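Local atomic coordinates of transcriptional regulator (PDB entry 4YV9), a protein that probably regulates transcription in quorum sensing by binding DNA and SHP peptide pheromones, and is bound here to a peptide inhibitor. Residues H72-L77 and W140-I145; K87-L92 and S115-V120; S106-A111 and G149-F154; L162-M167 and Q186-C191. All blocks are in the same frame, centred on the assembly; numbering follows the deposited sequence.

Contact 1. Residues H72-L77 and W140-I145; sequences HFFTLL and WGYYEI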
# COMPACT_ATOMS: atom_id res chain seq x y z
N HIS B 72 -13.19 -1.10 -14.59
CA HIS B 72 -14.57 -1.54 -14.39
C HIS B 72 -14.79 -2.05 -12.97
O HIS B 72 -15.79 -1.72 -12.33
CB HIS B 72 -14.95 -2.63 -15.40
CG HIS B 72 -14.75 -2.23 -16.83
ND1 HIS B 72 -14.09 -3.03 -17.74
CD2 HIS B 72 -15.13 -1.12 -17.51
CE1 HIS B 72 -14.07 -2.43 -18.91
NE2 HIS B 72 -14.69 -1.27 -18.80
N PHE B 73 -13.86 -2.86 -12.47
CA PHE B 73 -14.06 -3.51 -11.17
C PHE B 73 -13.99 -2.49 -10.04
O PHE B 73 -14.79 -2.55 -9.10
CB PHE B 73 -13.03 -4.61 -10.95
CG PHE B 73 -13.28 -5.43 -9.72
CD1 PHE B 73 -14.45 -6.19 -9.58
CD2 PHE B 73 -12.35 -5.47 -8.69
CE1 PHE B 73 -14.67 -6.95 -8.45
CE2 PHE B 73 -12.56 -6.23 -7.57
CZ PHE B 73 -13.73 -6.98 -7.45
N PHE B 74 -13.05 -1.56 -10.13
CA PHE B 74 -12.92 -0.53 -9.10
C PHE B 74 -14.12 0.43 -9.16
O PHE B 74 -14.54 0.98 -8.14
CB PHE B 74 -11.60 0.23 -9.26
CG PHE B 74 -11.19 0.98 -8.02
CD1 PHE B 74 -10.56 0.32 -6.97
CD2 PHE B 74 -11.45 2.33 -7.90
CE1 PHE B 74 -10.19 1.01 -5.83
CE2 PHE B 74 -11.07 3.03 -6.76
CZ PHE B 74 -10.44 2.36 -5.73
N THR B 75 -14.66 0.62 -10.37
CA THR B 75 -15.84 1.45 -10.56
C THR B 75 -17.04 0.76 -9.90
O THR B 75 -17.84 1.40 -9.21
CB THR B 75 -16.12 1.71 -12.06
OG1 THR B 75 -15.02 2.41 -12.65
CG2 THR B 75 -17.39 2.53 -12.24
N LEU B 76 -17.13 -0.54 -10.10
CA LEU B 76 -18.17 -1.34 -9.45
C LEU B 76 -18.08 -1.20 -7.94
O LEU B 76 -19.07 -0.89 -7.27
CB LEU B 76 -18.06 -2.80 -9.85
CG LEU B 76 -19.03 -3.77 -9.16
CD1 LEU B 76 -20.47 -3.33 -9.36
CD2 LEU B 76 -18.82 -5.16 -9.70
N LEU B 77 -16.88 -1.42 -7.40
CA LEU B 77 -16.66 -1.33 -5.96
C LEU B 77 -17.01 0.04 -5.38
O LEU B 77 -17.56 0.12 -4.29
CB LEU B 77 -15.21 -1.65 -5.63
CG LEU B 77 -14.82 -3.09 -5.91
CD1 LEU B 77 -13.37 -3.35 -5.52
CD2 LEU B 77 -15.74 -3.97 -5.15
N TRP B 140 -3.68 -15.21 -7.31
CA TRP B 140 -4.77 -14.42 -6.80
C TRP B 140 -4.39 -12.95 -6.90
O TRP B 140 -3.33 -12.54 -6.44
CB TRP B 140 -5.07 -14.81 -5.37
CG TRP B 140 -5.80 -16.10 -5.22
CD1 TRP B 140 -5.45 -17.31 -5.71
CD2 TRP B 140 -7.02 -16.30 -4.50
NE1 TRP B 140 -6.37 -18.25 -5.35
CE2 TRP B 140 -7.35 -17.66 -4.60
CE3 TRP B 140 -7.87 -15.44 -3.78
CZ2 TRP B 140 -8.49 -18.20 -4.01
CZ3 TRP B 140 -9.00 -15.98 -3.19
CH2 TRP B 140 -9.31 -17.35 -3.31
N GLY B 141 -5.25 -12.16 -7.54
CA GLY B 141 -5.03 -10.74 -7.64
C GLY B 141 -6.08 -10.04 -6.82
O GLY B 141 -6.86 -10.69 -6.12
N TYR B 142 -6.10 -8.71 -6.89
CA TYR B 142 -7.12 -7.91 -6.21
C TYR B 142 -8.55 -8.43 -6.46
O TYR B 142 -9.35 -8.56 -5.52
CB TYR B 142 -6.99 -6.46 -6.67
CG TYR B 142 -7.85 -5.46 -5.95
CD1 TYR B 142 -7.52 -5.04 -4.67
CD2 TYR B 142 -8.97 -4.91 -6.57
CE1 TYR B 142 -8.33 -4.10 -4.00
CE2 TYR B 142 -9.76 -3.98 -5.92
CZ TYR B 142 -9.43 -3.57 -4.63
OH TYR B 142 -10.22 -2.64 -3.99
N TYR B 143 -8.85 -8.73 -7.72
CA TYR B 143 -10.16 -9.26 -8.13
C TYR B 143 -10.60 -10.48 -7.32
O TYR B 143 -11.68 -10.49 -6.71
CB TYR B 143 -10.12 -9.62 -9.62
CG TYR B 143 -11.43 -10.03 -10.28
CD1 TYR B 143 -12.50 -9.15 -10.37
CD2 TYR B 143 -11.56 -11.27 -10.91
CE1 TYR B 143 -13.66 -9.49 -11.02
CE2 TYR B 143 -12.73 -11.63 -11.57
CZ TYR B 143 -13.77 -10.73 -11.61
OH TYR B 143 -14.95 -11.04 -12.27
N GLU B 144 -9.76 -11.51 -7.31
CA GLU B 144 -10.11 -12.75 -6.65
C GLU B 144 -10.20 -12.56 -5.14
O GLU B 144 -11.08 -13.14 -4.49
CB GLU B 144 -9.10 -13.86 -6.99
CG GLU B 144 -9.18 -14.36 -8.42
CD GLU B 144 -8.51 -13.43 -9.45
OE1 GLU B 144 -7.60 -12.66 -9.08
OE2 GLU B 144 -8.91 -13.47 -10.63
N ILE B 145 -9.31 -11.74 -4.59
CA ILE B 145 -9.28 -11.48 -3.16
C ILE B 145 -10.55 -10.74 -2.73
O ILE B 145 -11.17 -11.08 -1.72
CB ILE B 145 -8.02 -10.64 -2.76
CG1 ILE B 145 -6.73 -11.42 -3.05
CG2 ILE B 145 -8.07 -10.25 -1.29
CD1 ILE B 145 -5.49 -10.51 -3.05

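Contact 2. Residues K87-L92 and S115-V120; sequences KNVAKL and SIEPTV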
# COMPACT_ATOMS: atom_id res chain seq x y z
N LYS B 87 -27.06 2.71 3.13
CA LYS B 87 -28.10 1.70 3.30
C LYS B 87 -29.14 1.70 2.18
O LYS B 87 -30.27 1.25 2.37
CB LYS B 87 -28.82 1.87 4.65
CG LYS B 87 -27.91 1.77 5.86
CD LYS B 87 -27.11 0.49 5.83
CE LYS B 87 -26.08 0.46 6.94
NZ LYS B 87 -24.91 1.33 6.67
N ASN B 88 -28.77 2.20 1.00
CA ASN B 88 -29.73 2.30 -0.09
C ASN B 88 -29.92 0.95 -0.77
O ASN B 88 -29.12 0.55 -1.62
CB ASN B 88 -29.30 3.35 -1.11
CG ASN B 88 -30.40 3.71 -2.08
OD1 ASN B 88 -30.99 2.85 -2.73
ND2 ASN B 88 -30.71 5.00 -2.17
N VAL B 89 -30.97 0.25 -0.37
CA VAL B 89 -31.28 -1.05 -0.96
C VAL B 89 -31.73 -0.84 -2.39
O VAL B 89 -31.43 -1.64 -3.27
CB VAL B 89 -32.38 -1.79 -0.17
CG1 VAL B 89 -33.03 -2.88 -1.01
CG2 VAL B 89 -31.80 -2.36 1.11
N ALA B 90 -32.42 0.27 -2.61
CA ALA B 90 -33.09 0.53 -3.87
C ALA B 90 -32.13 0.50 -5.07
O ALA B 90 -32.39 -0.20 -6.05
CB ALA B 90 -33.82 1.86 -3.81
N LYS B 91 -31.05 1.25 -5.03
CA LYS B 91 -30.26 1.35 -6.25
C LYS B 91 -29.17 0.27 -6.30
O LYS B 91 -28.58 0.04 -7.35
CB LYS B 91 -29.69 2.75 -6.39
CG LYS B 91 -28.92 3.21 -5.19
CD LYS B 91 -28.32 4.59 -5.41
CE LYS B 91 -29.34 5.69 -5.47
NZ LYS B 91 -28.64 6.99 -5.66
N LEU B 92 -28.94 -0.41 -5.18
CA LEU B 92 -28.13 -1.64 -5.21
C LEU B 92 -28.91 -2.69 -5.97
O LEU B 92 -28.35 -3.55 -6.63
CB LEU B 92 -27.80 -2.14 -3.81
CG LEU B 92 -26.60 -1.50 -3.11
CD1 LEU B 92 -26.69 -1.76 -1.63
CD2 LEU B 92 -25.27 -2.03 -3.67
N SER B 115 -26.53 -8.19 3.07
CA SER B 115 -26.17 -7.64 4.38
C SER B 115 -27.03 -6.45 4.79
O SER B 115 -26.91 -5.97 5.91
CB SER B 115 -24.69 -7.23 4.41
OG SER B 115 -23.87 -8.28 4.90
N ILE B 116 -27.88 -5.98 3.89
CA ILE B 116 -28.81 -4.90 4.22
C ILE B 116 -30.23 -5.23 3.76
O ILE B 116 -31.18 -4.50 4.06
CB ILE B 116 -28.38 -3.57 3.59
CG1 ILE B 116 -28.56 -3.61 2.08
CG2 ILE B 116 -26.93 -3.23 3.95
CD1 ILE B 116 -28.18 -2.32 1.42
N GLU B 117 -30.37 -6.33 3.03
CA GLU B 117 -31.67 -6.80 2.59
C GLU B 117 -31.58 -8.31 2.33
O GLU B 117 -31.35 -8.74 1.20
CB GLU B 117 -32.14 -6.05 1.33
CG GLU B 117 -33.50 -6.45 0.80
CD GLU B 117 -34.63 -6.02 1.71
OE1 GLU B 117 -34.42 -5.11 2.55
OE2 GLU B 117 -35.73 -6.59 1.58
N PRO B 118 -31.79 -9.11 3.39
CA PRO B 118 -31.51 -10.55 3.37
C PRO B 118 -32.37 -11.34 2.37
O PRO B 118 -32.02 -12.47 2.05
CB PRO B 118 -31.81 -10.98 4.81
CG PRO B 118 -32.86 -10.02 5.25
CD PRO B 118 -32.52 -8.71 4.61
N THR B 119 -33.47 -10.76 1.89
CA THR B 119 -34.31 -11.40 0.88
C THR B 119 -33.51 -11.78 -0.40
O THR B 119 -33.82 -12.77 -1.07
CB THR B 119 -35.50 -10.48 0.53
OG1 THR B 119 -36.64 -10.85 1.33
CG2 THR B 119 -35.86 -10.58 -0.93
N VAL B 120 -32.48 -11.01 -0.72
CA VAL B 120 -31.60 -11.36 -1.83
C VAL B 120 -30.33 -12.07 -1.35
O VAL B 120 -29.59 -11.52 -0.56
CB VAL B 120 -31.18 -10.11 -2.64
CG1 VAL B 120 -30.23 -10.51 -3.77
CG2 VAL B 120 -32.40 -9.38 -3.20

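Contact 3. Residues S106-A111 and G149-F154; sequences STMIKA and GNCSRF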
# COMPACT_ATOMS: atom_id res chain seq x y z
N SER B 106 -22.23 -10.05 -10.21
CA SER B 106 -23.59 -9.98 -9.68
C SER B 106 -23.69 -10.90 -8.49
O SER B 106 -24.37 -10.56 -7.52
CB SER B 106 -24.63 -10.32 -10.76
OG SER B 106 -24.40 -11.59 -11.33
N THR B 107 -23.00 -12.04 -8.53
CA THR B 107 -22.97 -12.93 -7.37
C THR B 107 -22.41 -12.18 -6.16
O THR B 107 -22.94 -12.29 -5.06
CB THR B 107 -22.11 -14.21 -7.63
OG1 THR B 107 -22.84 -15.10 -8.50
CG2 THR B 107 -21.82 -14.92 -6.31
N MSE B 108 -21.37 -11.38 -6.38
CA MSE B 108 -20.83 -10.53 -5.33
C MSE B 108 -21.77 -9.39 -4.89
O MSE B 108 -21.82 -9.04 -3.70
CB MSE B 108 -19.51 -9.92 -5.80
CG MSE B 108 -18.94 -8.97 -4.80
SE MSE B 108 -17.30 -8.05 -5.43
CE MSE B 108 -17.44 -6.61 -4.18
N ILE B 109 -22.48 -8.79 -5.83
CA ILE B 109 -23.45 -7.74 -5.51
C ILE B 109 -24.58 -8.29 -4.64
O ILE B 109 -25.02 -7.64 -3.69
CB ILE B 109 -24.04 -7.10 -6.77
CG1 ILE B 109 -22.94 -6.39 -7.56
CG2 ILE B 109 -25.12 -6.07 -6.41
CD1 ILE B 109 -23.38 -5.94 -8.94
N LYS B 110 -25.03 -9.50 -4.95
CA LYS B 110 -26.05 -10.18 -4.16
C LYS B 110 -25.56 -10.46 -2.75
O LYS B 110 -26.30 -10.31 -1.78
CB LYS B 110 -26.49 -11.49 -4.83
CG LYS B 110 -27.15 -11.31 -6.20
CD LYS B 110 -27.69 -12.63 -6.73
CE LYS B 110 -28.13 -12.51 -8.18
NZ LYS B 110 -28.73 -13.78 -8.67
N ALA B 111 -24.30 -10.88 -2.63
CA ALA B 111 -23.70 -11.16 -1.33
C ALA B 111 -23.69 -9.91 -0.46
O ALA B 111 -24.02 -9.95 0.72
CB ALA B 111 -22.28 -11.71 -1.48
N GLY B 149 -13.48 -12.16 -0.31
CA GLY B 149 -13.76 -11.41 0.90
C GLY B 149 -15.24 -11.08 1.01
O GLY B 149 -15.83 -11.25 2.07
N ASN B 150 -15.85 -10.65 -0.09
CA ASN B 150 -17.22 -10.18 -0.01
C ASN B 150 -18.27 -11.30 -0.15
O ASN B 150 -19.43 -11.08 0.16
CB ASN B 150 -17.45 -9.09 -1.05
CG ASN B 150 -16.83 -7.77 -0.63
OD1 ASN B 150 -17.03 -7.31 0.50
ND2 ASN B 150 -16.09 -7.15 -1.52
N CYS B 151 -17.86 -12.49 -0.57
CA CYS B 151 -18.79 -13.60 -0.71
C CYS B 151 -18.64 -14.65 0.39
O CYS B 151 -19.35 -15.65 0.39
CB CYS B 151 -18.63 -14.27 -2.08
SG CYS B 151 -19.13 -13.20 -3.44
N SER B 152 -17.72 -14.42 1.32
CA SER B 152 -17.33 -15.42 2.32
C SER B 152 -18.50 -15.93 3.16
O SER B 152 -18.51 -17.08 3.60
CB SER B 152 -16.24 -14.86 3.24
OG SER B 152 -15.00 -14.77 2.55
N ARG B 153 -19.48 -15.07 3.41
CA ARG B 153 -20.60 -15.49 4.25
C ARG B 153 -21.45 -16.58 3.60
O ARG B 153 -22.28 -17.21 4.26
CB ARG B 153 -21.48 -14.30 4.60
CG ARG B 153 -21.15 -13.66 5.94
CD ARG B 153 -22.03 -12.46 6.14
NE ARG B 153 -22.03 -11.70 4.89
CZ ARG B 153 -23.11 -11.19 4.31
NH1 ARG B 153 -24.31 -11.35 4.88
NH2 ARG B 153 -22.97 -10.53 3.17
N PHE B 154 -21.25 -16.81 2.30
CA PHE B 154 -22.07 -17.79 1.60
C PHE B 154 -21.28 -19.00 1.13
O PHE B 154 -21.81 -19.85 0.43
CB PHE B 154 -22.78 -17.11 0.44
CG PHE B 154 -23.70 -16.01 0.87
CD1 PHE B 154 -24.99 -16.30 1.29
CD2 PHE B 154 -23.27 -14.69 0.90
CE1 PHE B 154 -25.84 -15.29 1.71
CE2 PHE B 154 -24.11 -13.68 1.31
CZ PHE B 154 -25.41 -13.98 1.71

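Contact 4. Residues L162-M167 and Q186-C191; sequences LLTKEM and QLSINC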
# COMPACT_ATOMS: atom_id res chain seq x y z
N LEU B 162 -10.17 -23.86 2.58
CA LEU B 162 -9.34 -24.33 1.48
C LEU B 162 -9.03 -23.20 0.49
O LEU B 162 -7.93 -23.13 -0.04
CB LEU B 162 -10.02 -25.50 0.76
CG LEU B 162 -10.09 -26.80 1.56
CD1 LEU B 162 -10.72 -27.92 0.75
CD2 LEU B 162 -8.71 -27.19 2.07
N LEU B 163 -10.01 -22.33 0.27
CA LEU B 163 -9.82 -21.17 -0.59
C LEU B 163 -8.83 -20.20 0.02
O LEU B 163 -8.03 -19.59 -0.69
CB LEU B 163 -11.15 -20.46 -0.86
CG LEU B 163 -12.06 -21.11 -1.91
CD1 LEU B 163 -13.42 -20.40 -1.97
CD2 LEU B 163 -11.39 -21.12 -3.28
N THR B 164 -8.89 -20.06 1.34
CA THR B 164 -7.99 -19.17 2.04
C THR B 164 -6.54 -19.67 1.90
O THR B 164 -5.64 -18.87 1.65
CB THR B 164 -8.37 -19.04 3.53
OG1 THR B 164 -9.72 -18.56 3.64
CG2 THR B 164 -7.44 -18.06 4.24
N LYS B 165 -6.34 -20.98 2.06
CA LYS B 165 -5.03 -21.60 1.87
C LYS B 165 -4.48 -21.32 0.47
O LYS B 165 -3.30 -21.01 0.31
CB LYS B 165 -5.08 -23.12 2.10
CG LYS B 165 -5.09 -23.56 3.56
CD LYS B 165 -5.01 -25.08 3.71
CE LYS B 165 -3.65 -25.60 3.29
NZ LYS B 165 -3.54 -27.08 3.45
N GLU B 166 -5.33 -21.45 -0.54
CA GLU B 166 -4.94 -21.15 -1.90
C GLU B 166 -4.48 -19.70 -2.02
O GLU B 166 -3.42 -19.42 -2.57
CB GLU B 166 -6.08 -21.42 -2.88
CG GLU B 166 -6.34 -22.90 -3.10
CD GLU B 166 -5.06 -23.68 -3.36
OE1 GLU B 166 -4.38 -23.40 -4.38
OE2 GLU B 166 -4.73 -24.55 -2.54
N MSE B 167 -5.27 -18.78 -1.46
CA MSE B 167 -4.99 -17.35 -1.57
C MSE B 167 -3.70 -16.92 -0.89
O MSE B 167 -2.91 -16.17 -1.48
CB MSE B 167 -6.15 -16.55 -1.00
CG MSE B 167 -5.85 -15.07 -0.84
SE MSE B 167 -7.29 -14.20 0.19
CE MSE B 167 -6.98 -15.08 1.90
N GLN B 186 -5.75 -9.55 6.18
CA GLN B 186 -7.06 -9.30 6.77
C GLN B 186 -8.01 -10.48 6.58
O GLN B 186 -8.69 -10.89 7.52
CB GLN B 186 -7.65 -8.02 6.19
CG GLN B 186 -6.93 -6.77 6.69
CD GLN B 186 -7.22 -5.51 5.86
OE1 GLN B 186 -7.77 -5.57 4.76
NE2 GLN B 186 -6.80 -4.35 6.39
N LEU B 187 -8.05 -11.05 5.37
CA LEU B 187 -8.94 -12.18 5.12
C LEU B 187 -8.49 -13.46 5.83
O LEU B 187 -9.32 -14.32 6.16
CB LEU B 187 -9.07 -12.44 3.62
CG LEU B 187 -9.83 -11.40 2.80
CD1 LEU B 187 -10.20 -12.01 1.45
CD2 LEU B 187 -11.09 -10.90 3.52
N SER B 188 -7.19 -13.60 6.06
CA SER B 188 -6.68 -14.76 6.80
C SER B 188 -7.14 -14.66 8.25
O SER B 188 -7.58 -15.65 8.84
CB SER B 188 -5.15 -14.85 6.73
OG SER B 188 -4.72 -15.02 5.39
N ILE B 189 -7.03 -13.47 8.82
CA ILE B 189 -7.52 -13.23 10.17
C ILE B 189 -9.03 -13.50 10.26
O ILE B 189 -9.50 -14.11 11.23
CB ILE B 189 -7.20 -11.79 10.63
CG1 ILE B 189 -5.68 -11.63 10.78
CG2 ILE B 189 -7.91 -11.47 11.96
CD1 ILE B 189 -5.22 -10.21 11.04
N ASN B 190 -9.78 -13.07 9.25
CA ASN B 190 -11.22 -13.33 9.16
C ASN B 190 -11.51 -14.83 9.20
O ASN B 190 -12.42 -15.28 9.88
CB ASN B 190 -11.81 -12.71 7.88
CG ASN B 190 -13.33 -12.80 7.82
OD1 ASN B 190 -14.04 -12.21 8.63
ND2 ASN B 190 -13.85 -13.54 6.84
N CYS B 191 -10.71 -15.62 8.49
CA CYS B 191 -10.91 -17.06 8.51
C CYS B 191 -10.54 -17.63 9.87
O CYS B 191 -11.21 -18.54 10.36
CB CYS B 191 -10.08 -17.75 7.42
SG CYS B 191 -10.63 -19.45 7.10
O HOH W 1 -10.75 -15.69 4.22

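Contact 1. Residues H72-L77 and W140-I145
Phe-73 and Tyr-143 both set CG anti to their backbone N (chi1 -173° in each), and their rings meet between helix 72-85 and helix 142-151. The result is a T-shaped aromatic pair: the edge of Tyr-143 is directed at the face of Phe-73, with centroids 4.9 Å apart and planes at 76°. Tyr-143 CD1 stands 3.5 Å above the Phe-73 plane, over its centre, so C-H rather than ring face meets the pi cloud. Leu-77 CG lies over the opposite face, offset toward the rim. At the edge of the same ring comes Tyr-142, its CD2 4.0 Å from Phe-73 CE2, so Phe-73 is gripped from three directions. Tyr-142 also meets Leu-77 tip to tip, the hydroxyl OH being 3.6 Å from Leu-77 CD1.

Gly-141 is the N-cap of helix 142-151, and its N donates to OE1 of Glu-144, the third helical residue, at 2.9 Å, which is the side-chain-to-backbone half of a capping box. The hydroxyl of Tyr-143 bonds to Glu-105, while Glu-144 OE2 bonds to Tyr-133 and forms a salt bridge to Lys-16 of the second subunit. Around this aromatic cluster, helix 103-113 packs on Leu-76, Leu-77 and Tyr-143, helix 179-197 borders Tyr-142 and Ile-145, and the bound peptide touches Leu-77 and Tyr-142.

Contact 2. Residues K87-L92 and S115-V120
Val-89 CG2 lies 4.1 Å from OE1 of the flat Glu-117 carboxylate, the one planar side-chain group to come close to the opposing segment; otherwise the contact is largely aliphatic. Ile-116 carries most of it. Its CG1 takes the crowded position between the backbone N and the carbonyl carbon (chi1 70°), and both CG1 and the terminal CD1 come up against Val-89. The two side chains slide past each other in opposite directions, with Val-89 CG2 3.6 Å from Ile-116 CG1. Ile-116 CD1 then meets Leu-92 CD1 at 3.4 Å, tighter than ordinary van der Waals contact, the two side chains crossing at about a right angle. The other branch, Ile-116 CG2, is loosely flanked by Lys-87 CD at 4.2 Å. Glu-117 crosses Val-89 at about a right angle too, with its methylene CB 3.7 Å from Val-89 CG2, so that carbon and not charge does most of the touching.

Behind Val-89, helix 89-98 is begun by an N-cap: Asn-88 OD1 accepts from Lys-91 N at 2.8 Å, with an N-H...O angle of 157° and the donor tilted 32° from the carbonyl plane. The ammonium of Lys-87 turns back to Tyr-84, bonding its carbonyl and making a cation-pi contact with its ring. Thus the loop between helix 103-113 and helix 124-136 is pressed onto the start of helix 89-98, with Tyr-84 of helix 72-85 also touching Ile-116 and Leu-113 of helix 103-113 packing on Leu-92.

Contact 3. Residues S106-A111 and G149-F154
In this all-helical C-terminal region, which belongs to the TPR-like clan, Ala-111 and Cys-151 bring helix 103-113 and helix 142-151 to a CA separation of 5.5 Å. Apolar packing dominates here. The single methyl of Ala-111 faces 149-154, its CB lying 4.0 Å from Cys-151 SG. The thiol, set anti to its own carbonyl carbon (chi1 -67°), comes 3.7 Å from Met-108 CA, so the sulfur rests against backbone as much as side chain. Phe-154, in the 3-10 segment 152-154, brings CE2 within 3.7 Å of Ala-111 CA.

A second group of contacts mixes apolar and polar surfaces. Ala-111 CB lies 3.3 Å from the carbonyl O of Asn-150. Selenomethionine Met-108 runs extended beyond CG and crosses Asn-150 obliquely, with its CG near Asn-150 CB. Its terminal CE is modelled 3.0 Å from Asn-150 ND2, short enough for the exact placing of the methyl to be doubtful. That amide nitrogen has its own polar partner, donating to the backbone of the bound peptide, so Asn-150 joins the helix packing to the ligand site.

Hydrogen bonding between the segments comes down to one weak bond. Arg-153 NH2 reaches Ala-111 O at 2.7 Å, but the N-H...O angle is just 125°. The same carbonyl also bonds to Ser-114 OG. Phe-154 CE2 lies over one face of the Arg-153 guanidinium, 3.8 Å above its plane and offset toward the rim.

Contact 4. Residues L162-M167 and Q186-C191
Thr-164, Met-167 and Leu-187 have the most surface buried where helix 162-167 faces helix 186-191. Thr-164 presents two branches to the partner. Its OG1 lies 3.7 Å from Cys-191 SG, while CG2 comes to Cys-191 CB and more distantly to Ser-188 OG. The approach to sulfur is packing; the hydroxyl bonds to the carbonyl of Leu-160, one turn earlier in its own helix. A water supplies a polar link between the two helices: it donates both to Thr-164 OG1 (3.1 Å) and to the backbone O of Leu-187 (2.8 Å), bridging a buried hydroxyl and a helix carbonyl.

The short segments run nearly antiparallel, 154° between their directions, with closest axis approach 10.4 Å. Antiparallel helix packing of this kind is consistent with the TPR clan to which the C-terminal family belongs. Leu-162 and Leu-163 reach back to helix 124-136, whereas Ser-188 and Cys-191 touch helix 201-215, so the pair is layered between its neighbours.

Selenomethionine Met-167 reaches across with its chain bent at the last torsion (chi3 67°), which swings CE toward Leu-187. That methyl sits 3.8 Å from Leu-187 CB, and SE lies 3.9 Å from Leu-187 CD1; the two side chains cross at about a right angle. Met-167 CE also comes within 4.2 Å of Ser-188 OG, a hydroxyl already bonded to the carbonyl of Val-184. The Leu-187 side chain further packs on a modified side chain of the bound peptide.

From the N terminus, contact 1 opens at 72-77 and closes at 140-145, setting helix 72-85 against helix 142-151. Contact 2 falls wholly within that span, bringing the loop at 115-120 back to 87-92. Contact 3 opens at 106-111, before contact 2 closes, and ends at 149-154, so it crosses both; it shares helix 142-151 with contact 1 and meets it through Leu-77 and Met-108. Contact 4 follows in series, with Leu-187 touching both Ile-145 and Gly-149. The interlocked early contacts thus tie helices 72-85 and 103-113 to helix 142-151 and helix 89-98 to the loop at 115-120, while contact 4 joins the next two helices, 157-169 and 179-197.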